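Local coordinates for protein DYNE7 (Micromonospora chersina, PDB 2XEM) that acts as the hot-dog fold thioesterase of dynemicin biosynthesis, probably hydrolysing the thioester that holds the polyene chain to its carrier protein, at the interface of chains A and B. Coordinates in Å, arbitrary orientation; residue numbers count along the deposited sequence, not the author numbering. Chains: chain A/B, DYNE7.

Contact 1: the interface of chains A and B. Residues chain A 68-71; chain B 65-67.
A:Phe71 and B:Val65 meet through their backbones: the amide N of A:Phe71 gives a hydrogen bond to B:Val65 O at 2.8 Å. The strands 60-71 of the two chains run antiparallel here, and A:Ala69 with B:Cys67 closes the pairing by bonds in both directions, the amide N of B:Cys67 reaching A:Ala69 O at 3.0 Å.

The side chain of A:Phe71 can be followed outward. CB already lies beside B:Val65 O; with CG anti to the carbonyl carbon (chi1 -53°), the ring turns along the strand of chain B toward B:Cys67. On the way A:Phe71 CD2 comes to 3.5 Å from B:Val65 O. Further on, A:Phe71 CE2 lies 4.0 Å from B:Cys67 SG, and CZ also touches this sulfur, which sits at the edge of the ring in its plane.

On the opposite side of the paired strands, A:Asp70 and B:Asp66 lie side by side and point the same way, their carboxylates turned almost perpendicular. A:Asp70 OD1 and B:Asp66 OD1 stay 4.1 Å apart, and water 1 bridges them, 2.7 Å from A:Asp70 OD1, which is likely to ease the repulsion of like charges. The imidazole of A:His68 lays one face over B:Cys67 O, with A:His68 CD2 at its rim 3.3 Å from that oxygen. Together these contacts join the sheets of two hot-dog subunits into one continuous sheet across the dimer.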
loop_
_atom_site.group_PDB
_atom_site.type_symbol
_atom_site.label_atom_id
_atom_site.label_comp_id
_atom_site.label_asym_id
_atom_site.label_seq_id
_atom_site.Cartn_x
_atom_site.Cartn_y
_atom_site.Cartn_z
ATOM N N HIS A 68 9.752 3.625 -15.072
ATOM C CA HIS A 68 10.897 4.465 -14.717
ATOM C C HIS A 68 10.390 5.720 -14.006
ATOM O O HIS A 68 9.307 6.193 -14.313
ATOM C CB HIS A 68 11.700 4.865 -15.978
ATOM C CG HIS A 68 13.068 5.374 -15.648
ATOM N ND1 HIS A 68 13.296 6.723 -15.392
ATOM C CD2 HIS A 68 14.227 4.695 -15.477
ATOM C CE1 HIS A 68 14.583 6.808 -15.103
ATOM N NE2 HIS A 68 15.175 5.608 -15.132
ATOM N N ALA A 69 11.156 6.218 -13.024
ATOM C CA ALA A 69 10.903 7.511 -12.411
ATOM C C ALA A 69 12.223 8.197 -12.091
ATOM O O ALA A 69 13.183 7.526 -11.722
ATOM C CB ALA A 69 10.042 7.369 -11.145
ATOM N N ASP A 70 12.282 9.526 -12.294
ATOM C CA ASP A 70 13.374 10.392 -11.860
ATOM C C ASP A 70 12.790 11.369 -10.853
ATOM O O ASP A 70 11.766 11.982 -11.142
ATOM C CB ASP A 70 13.941 11.167 -13.055
ATOM C CG ASP A 70 14.709 10.296 -14.001
ATOM O OD1 ASP A 70 15.871 9.952 -13.678
ATOM O OD2 ASP A 70 14.162 9.964 -15.062
ATOM N N PHE A 71 13.427 11.525 -9.696
ATOM C CA PHE A 71 12.894 12.334 -8.592
ATOM C C PHE A 71 13.725 13.602 -8.426
ATOM O O PHE A 71 14.951 13.523 -8.359
ATOM C CB PHE A 71 12.852 11.509 -7.280
ATOM C CG PHE A 71 12.113 10.191 -7.422
ATOM C CD1 PHE A 71 10.734 10.124 -7.256
ATOM C CD2 PHE A 71 12.796 9.027 -7.769
ATOM C CE1 PHE A 71 10.051 8.903 -7.410
ATOM C CE2 PHE A 71 12.121 7.815 -7.911
ATOM C CZ PHE A 71 10.751 7.752 -7.726
ATOM N N VAL B 65 16.759 8.881 -6.075
ATOM C CA VAL B 65 17.049 9.775 -7.211
ATOM C C VAL B 65 16.336 9.287 -8.477
ATOM O O VAL B 65 15.777 10.074 -9.247
ATOM C CB VAL B 65 18.596 9.888 -7.426
ATOM C CG1 VAL B 65 18.942 10.703 -8.672
ATOM C CG2 VAL B 65 19.258 10.491 -6.185
ATOM N N ASP B 66 16.391 7.981 -8.710
ATOM C CA ASP B 66 15.695 7.339 -9.824
ATOM C C ASP B 66 15.484 5.861 -9.531
ATOM O O ASP B 66 16.116 5.311 -8.626
ATOM C CB ASP B 66 16.446 7.523 -11.159
ATOM C CG ASP B 66 17.911 7.116 -11.148
ATOM O OD1 ASP B 66 18.754 7.961 -11.479
ATOM O OD2 ASP B 66 18.206 5.940 -10.822
ATOM N N CYS B 67 14.575 5.242 -10.264
ATOM C CA CYS B 67 14.316 3.810 -10.183
ATOM C C CYS B 67 13.764 3.332 -11.521
ATOM O O CYS B 67 13.291 4.137 -12.323
ATOM C CB CYS B 67 13.388 3.456 -9.023
ATOM S SG CYS B 67 11.696 4.066 -9.223
HETATM O O HOH W 1 17.978 10.544 -12.095
#

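Contact 2: the interface of chains A and B. Residues chain A 34, 38, 41-42, 64, 67, 117; chain B 29-30.
B:Phe30 pushes its ring against A:Thr64, between strand 60-71 and helix 32-48 of chain A, burying far more surface than any other residue of this patch. B:Phe30 CB packs 3.7 Å from A:Thr64 CB. CG stands between the backbone N and the carbonyl carbon (chi1 80°), which sends the ring in among A:Thr64, A:Gln117 and A:Leu34. The hydroxyl of A:Thr64 lies over one face of the ring, toward its CB end, A:Thr64 OG1 3.5 Å from B:Phe30 CD2. A:Gln117 NE2 comes to CZ from the same side of the plane, its amide standing at 78° to the ring. From the other side, at the outer rim, A:Leu34 O lies 3.3 Å from B:Phe30 CZ. A:Cys67 SG touches the CD1 side.

A:Thr64 is itself held from behind. A:Arg41 NH1 donates to A:Thr64 OG1 at 3.1 Å and to A:Gln117 OE1 at 2.8 Å, the latter from above the amide plane. One arginine nitrogen thereby ties together two of the groups that border the phenyl ring. The guanidinium runs the opposite way to the ring, on its A:Thr64 side, the planes 35° apart.

B:Tyr29 reaches farther along the helix, B:Tyr29 OH 3.3 Å from A:Gly38 CA, where no side chain intervenes. It points tip to tip at A:Glu42, and water 2 links the phenol oxygen to A:Glu42 OE1, lying 2.8 Å from B:Tyr29 OH. The site plugs the loop of one subunit into its mate, tying the segment before the helix of chain B to the helix of chain A.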
loop_
_atom_site.group_PDB
_atom_site.type_symbol
_atom_site.label_atom_id
_atom_site.label_comp_id
_atom_site.label_asym_id
_atom_site.label_seq_id
_atom_site.Cartn_x
_atom_site.Cartn_y
_atom_site.Cartn_z
ATOM N N LEU A 34 5.019 5.538 -8.740
ATOM C CA LEU A 34 4.711 4.485 -9.717
ATOM C C LEU A 34 3.274 4.074 -9.649
ATOM O O LEU A 34 2.700 3.868 -10.695
ATOM C CB LEU A 34 5.656 3.256 -9.613
ATOM C CG LEU A 34 7.114 3.448 -10.117
ATOM C CD1 LEU A 34 7.165 4.140 -11.499
ATOM C CD2 LEU A 34 7.973 4.214 -9.106
ATOM N N GLY A 38 -0.275 4.261 -12.711
ATOM C CA GLY A 38 -1.408 3.354 -12.837
ATOM C C GLY A 38 -2.720 4.075 -12.625
ATOM O O GLY A 38 -3.631 3.932 -13.431
ATOM N N ARG A 41 -3.320 6.326 -15.698
ATOM C CA ARG A 41 -3.755 5.598 -16.917
ATOM C C ARG A 41 -5.174 5.026 -16.821
ATOM O O ARG A 41 -5.881 5.018 -17.829
ATOM C CB ARG A 41 -2.733 4.564 -17.421
ATOM C CG ARG A 41 -2.603 3.318 -16.550
ATOM C CD ARG A 41 -1.649 2.262 -17.118
ATOM N NE ARG A 41 -1.848 1.012 -16.391
ATOM C CZ ARG A 41 -0.889 0.184 -15.995
ATOM N NH1 ARG A 41 0.381 0.437 -16.284
ATOM N NH2 ARG A 41 -1.195 -0.921 -15.330
ATOM N N GLU A 42 -5.597 4.601 -15.616
ATOM C CA GLU A 42 -6.981 4.139 -15.374
ATOM C C GLU A 42 -7.994 5.283 -15.449
ATOM O O GLU A 42 -9.066 5.094 -16.010
ATOM C CB GLU A 42 -7.109 3.444 -14.009
ATOM C CG GLU A 42 -6.406 2.093 -13.914
ATOM C CD GLU A 42 -6.278 1.677 -12.455
ATOM O OE1 GLU A 42 -5.213 1.164 -12.053
ATOM O OE2 GLU A 42 -7.234 1.923 -11.690
ATOM N N THR A 64 2.173 -4.147 -17.665
ATOM C CA THR A 64 3.357 -3.282 -17.634
ATOM C C THR A 64 4.606 -4.057 -18.073
ATOM O O THR A 64 4.908 -5.112 -17.513
ATOM C CB THR A 64 3.508 -2.580 -16.282
ATOM O OG1 THR A 64 2.266 -1.952 -15.946
ATOM C CG2 THR A 64 4.600 -1.523 -16.295
ATOM N N CYS A 67 8.912 0.367 -16.394
ATOM C CA CYS A 67 8.566 1.671 -15.841
ATOM C C CYS A 67 9.824 2.325 -15.273
ATOM O O CYS A 67 10.815 1.649 -14.984
ATOM C CB CYS A 67 7.453 1.574 -14.799
ATOM S SG CYS A 67 7.938 0.703 -13.297
ATOM N N GLN A 117 6.596 4.723 -18.692
ATOM C CA GLN A 117 6.084 3.370 -18.568
ATOM C C GLN A 117 5.763 2.841 -19.959
ATOM O O GLN A 117 5.243 3.585 -20.785
ATOM C CB GLN A 117 4.793 3.412 -17.736
ATOM C CG GLN A 117 4.230 2.093 -17.352
ATOM C CD GLN A 117 2.934 2.375 -16.654
ATOM O OE1 GLN A 117 1.870 2.541 -17.287
ATOM N NE2 GLN A 117 3.033 2.590 -15.353
ATOM N N TYR B 29 0.621 -6.686 -8.946
ATOM C CA TYR B 29 0.548 -5.332 -9.513
ATOM C C TYR B 29 1.982 -4.735 -9.646
ATOM O O TYR B 29 2.781 -4.828 -8.703
ATOM C CB TYR B 29 -0.378 -4.445 -8.656
ATOM C CG TYR B 29 -0.695 -3.134 -9.330
ATOM C CD1 TYR B 29 -0.005 -1.968 -8.995
ATOM C CD2 TYR B 29 -1.587 -3.077 -10.401
ATOM C CE1 TYR B 29 -0.258 -0.763 -9.650
ATOM C CE2 TYR B 29 -1.860 -1.872 -11.054
ATOM C CZ TYR B 29 -1.189 -0.722 -10.677
ATOM O OH TYR B 29 -1.460 0.460 -11.312
ATOM N N PHE B 30 2.293 -4.137 -10.803
ATOM C CA PHE B 30 3.681 -3.789 -11.168
ATOM C C PHE B 30 4.407 -2.923 -10.107
ATOM O O PHE B 30 5.601 -3.109 -9.895
ATOM C CB PHE B 30 3.742 -3.105 -12.577
ATOM C CG PHE B 30 3.362 -1.632 -12.548
ATOM C CD1 PHE B 30 4.343 -0.641 -12.439
ATOM C CD2 PHE B 30 2.027 -1.241 -12.571
ATOM C CE1 PHE B 30 3.986 0.710 -12.368
ATOM C CE2 PHE B 30 1.677 0.113 -12.522
ATOM C CZ PHE B 30 2.655 1.076 -12.407
HETATM O O HOH W 2 -3.776 1.180 -9.841
HETATM O O HOH W 3 -3.342 0.248 -13.306
#

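Contact 3: the interface of chains A and B. Residues chain A 30-31, 34, 67, 71; chain B 30-31, 34, 67, 71.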
loop_
_atom_site.group_PDB
_atom_site.type_symbol
_atom_site.label_atom_id
_atom_site.label_comp_id
_atom_site.label_asym_id
_atom_site.label_seq_id
_atom_site.Cartn_x
_atom_site.Cartn_y
_atom_site.Cartn_z
ATOM N N PHE A 30 9.072 6.841 -2.364
ATOM C CA PHE A 30 9.312 6.881 -3.828
ATOM C C PHE A 30 8.356 6.007 -4.650
ATOM O O PHE A 30 7.953 6.407 -5.729
ATOM C CB PHE A 30 10.791 6.548 -4.161
ATOM C CG PHE A 30 11.096 5.060 -4.121
ATOM C CD1 PHE A 30 11.070 4.297 -5.285
ATOM C CD2 PHE A 30 11.376 4.418 -2.918
ATOM C CE1 PHE A 30 11.314 2.920 -5.243
ATOM C CE2 PHE A 30 11.610 3.040 -2.876
ATOM C CZ PHE A 30 11.580 2.304 -4.045
ATOM N N ALA A 31 8.029 4.797 -4.149
ATOM C CA ALA A 31 7.221 3.819 -4.871
ATOM C C ALA A 31 5.799 4.291 -5.177
ATOM O O ALA A 31 5.221 3.810 -6.156
ATOM C CB ALA A 31 7.199 2.486 -4.139
ATOM N N LEU A 34 5.019 5.538 -8.740
ATOM C CA LEU A 34 4.711 4.485 -9.717
ATOM C C LEU A 34 3.274 4.074 -9.649
ATOM O O LEU A 34 2.700 3.868 -10.695
ATOM C CB LEU A 34 5.656 3.256 -9.613
ATOM C CG LEU A 34 7.114 3.448 -10.117
ATOM C CD1 LEU A 34 7.165 4.140 -11.499
ATOM C CD2 LEU A 34 7.973 4.214 -9.106
ATOM N N CYS A 67 8.912 0.367 -16.394
ATOM C CA CYS A 67 8.566 1.671 -15.841
ATOM C C CYS A 67 9.824 2.325 -15.273
ATOM O O CYS A 67 10.815 1.649 -14.984
ATOM C CB CYS A 67 7.453 1.574 -14.799
ATOM S SG CYS A 67 7.938 0.703 -13.297
ATOM N N PHE A 71 13.427 11.525 -9.696
ATOM C CA PHE A 71 12.894 12.334 -8.592
ATOM C C PHE A 71 13.725 13.602 -8.426
ATOM O O PHE A 71 14.951 13.523 -8.359
ATOM C CB PHE A 71 12.852 11.509 -7.280
ATOM C CG PHE A 71 12.113 10.191 -7.422
ATOM C CD1 PHE A 71 10.734 10.124 -7.256
ATOM C CD2 PHE A 71 12.796 9.027 -7.769
ATOM C CE1 PHE A 71 10.051 8.903 -7.410
ATOM C CE2 PHE A 71 12.121 7.815 -7.911
ATOM C CZ PHE A 71 10.751 7.752 -7.726
ATOM N N PHE B 30 2.293 -4.137 -10.803
ATOM C CA PHE B 30 3.681 -3.789 -11.168
ATOM C C PHE B 30 4.407 -2.923 -10.107
ATOM O O PHE B 30 5.601 -3.109 -9.895
ATOM C CB PHE B 30 3.742 -3.105 -12.577
ATOM C CG PHE B 30 3.362 -1.632 -12.548
ATOM C CD1 PHE B 30 4.343 -0.641 -12.439
ATOM C CD2 PHE B 30 2.027 -1.241 -12.571
ATOM C CE1 PHE B 30 3.986 0.710 -12.368
ATOM C CE2 PHE B 30 1.677 0.113 -12.522
ATOM C CZ PHE B 30 2.655 1.076 -12.407
ATOM N N ALA B 31 3.691 -1.978 -9.469
ATOM C CA ALA B 31 4.291 -1.005 -8.548
ATOM C C ALA B 31 4.891 -1.649 -7.280
ATOM O O ALA B 31 5.799 -1.080 -6.702
ATOM C CB ALA B 31 3.289 0.073 -8.189
ATOM N N LEU B 34 8.684 -2.189 -7.078
ATOM C CA LEU B 34 9.452 -1.023 -6.606
ATOM C C LEU B 34 9.502 -0.945 -5.102
ATOM O O LEU B 34 10.553 -0.647 -4.581
ATOM C CB LEU B 34 8.971 0.308 -7.237
ATOM C CG LEU B 34 9.328 0.526 -8.744
ATOM C CD1 LEU B 34 10.808 0.199 -9.046
ATOM C CD2 LEU B 34 8.400 -0.260 -9.691
ATOM N N CYS B 67 14.575 5.242 -10.264
ATOM C CA CYS B 67 14.316 3.810 -10.183
ATOM C C CYS B 67 13.764 3.332 -11.521
ATOM O O CYS B 67 13.291 4.137 -12.323
ATOM C CB CYS B 67 13.388 3.456 -9.023
ATOM S SG CYS B 67 11.696 4.066 -9.223
ATOM N N PHE B 71 9.774 -5.967 -16.678
ATOM C CA PHE B 71 8.931 -7.105 -16.265
ATOM C C PHE B 71 8.922 -8.175 -17.328
ATOM O O PHE B 71 8.670 -7.862 -18.497
ATOM C CB PHE B 71 7.490 -6.643 -15.933
ATOM C CG PHE B 71 7.451 -5.499 -14.934
ATOM C CD1 PHE B 71 7.471 -5.748 -13.563
ATOM C CD2 PHE B 71 7.443 -4.173 -15.369
ATOM C CE1 PHE B 71 7.448 -4.688 -12.641
ATOM C CE2 PHE B 71 7.437 -3.117 -14.453
ATOM C CZ PHE B 71 7.418 -3.383 -13.094
#
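A:Leu34 and B:Leu34 meet at the two-fold axis of this hot-dog dimer, near the starts of the helices 32-48, their side chains crossing at about a right angle with A:Leu34 CG and B:Leu34 CG 3.9 Å apart. In both, chi1 of about -72° carries CG, anti to the carbonyl carbon, to the partner leucine, and chi2 of -47° then aims CD2 at the partner's Cys67. Slighter aliphatic contacts flank this pair: A:Ala31 CB lies 4.2 Å from B:Leu34 CB, with its twin across the axis.

Sulfur contacts come next. A:Leu34 CD2 lies 3.7 Å from B:Cys67 SG, and A:Cys67 SG has the matching place beside B:Leu34 CD2. B:Phe71 then brings its ring atom CE2 to 4.0 Å from A:Cys67 SG, while A:Phe30 CD1 touches B:Cys67 SG.

Aromatic contacts complete the patch. A:Phe30 crosses B:Leu34 at about a right angle, A:Phe30 CE1 4.0 Å from B:Leu34 CB and A:Phe30 CZ 3.2 Å from B:Leu34 O. The methyl of A:Ala31 sits over the centre of one face of the A:Phe30 ring, backing it from its own chain. An alanine in place of A:Phe30 would probably open a gap beside B:Leu34 and B:Cys67, leaving the leucine side chain and the sulfur without this ring to pack against.

Contact 3 is the hub: its C-alpha centre lies about 8 Å from those of contact 1 and contact 2, which are about 14 Å from each other. Contact 1 shares A:Phe71 and B:Cys67 with it; contact 2 shares A:Leu34, A:Cys67 and B:Phe30. Strand 60-71 runs through all three, pairing edge to edge in contact 1 and turning side chains toward the partner's loop in contact 2 and its helix in contact 3. Because the interface is two-fold symmetric, contacts 1 and 2 recur with the chains exchanged, flanking the axis, so sheet, central helices and loops are joined in one continuous dimer interface within the deposited tetramer.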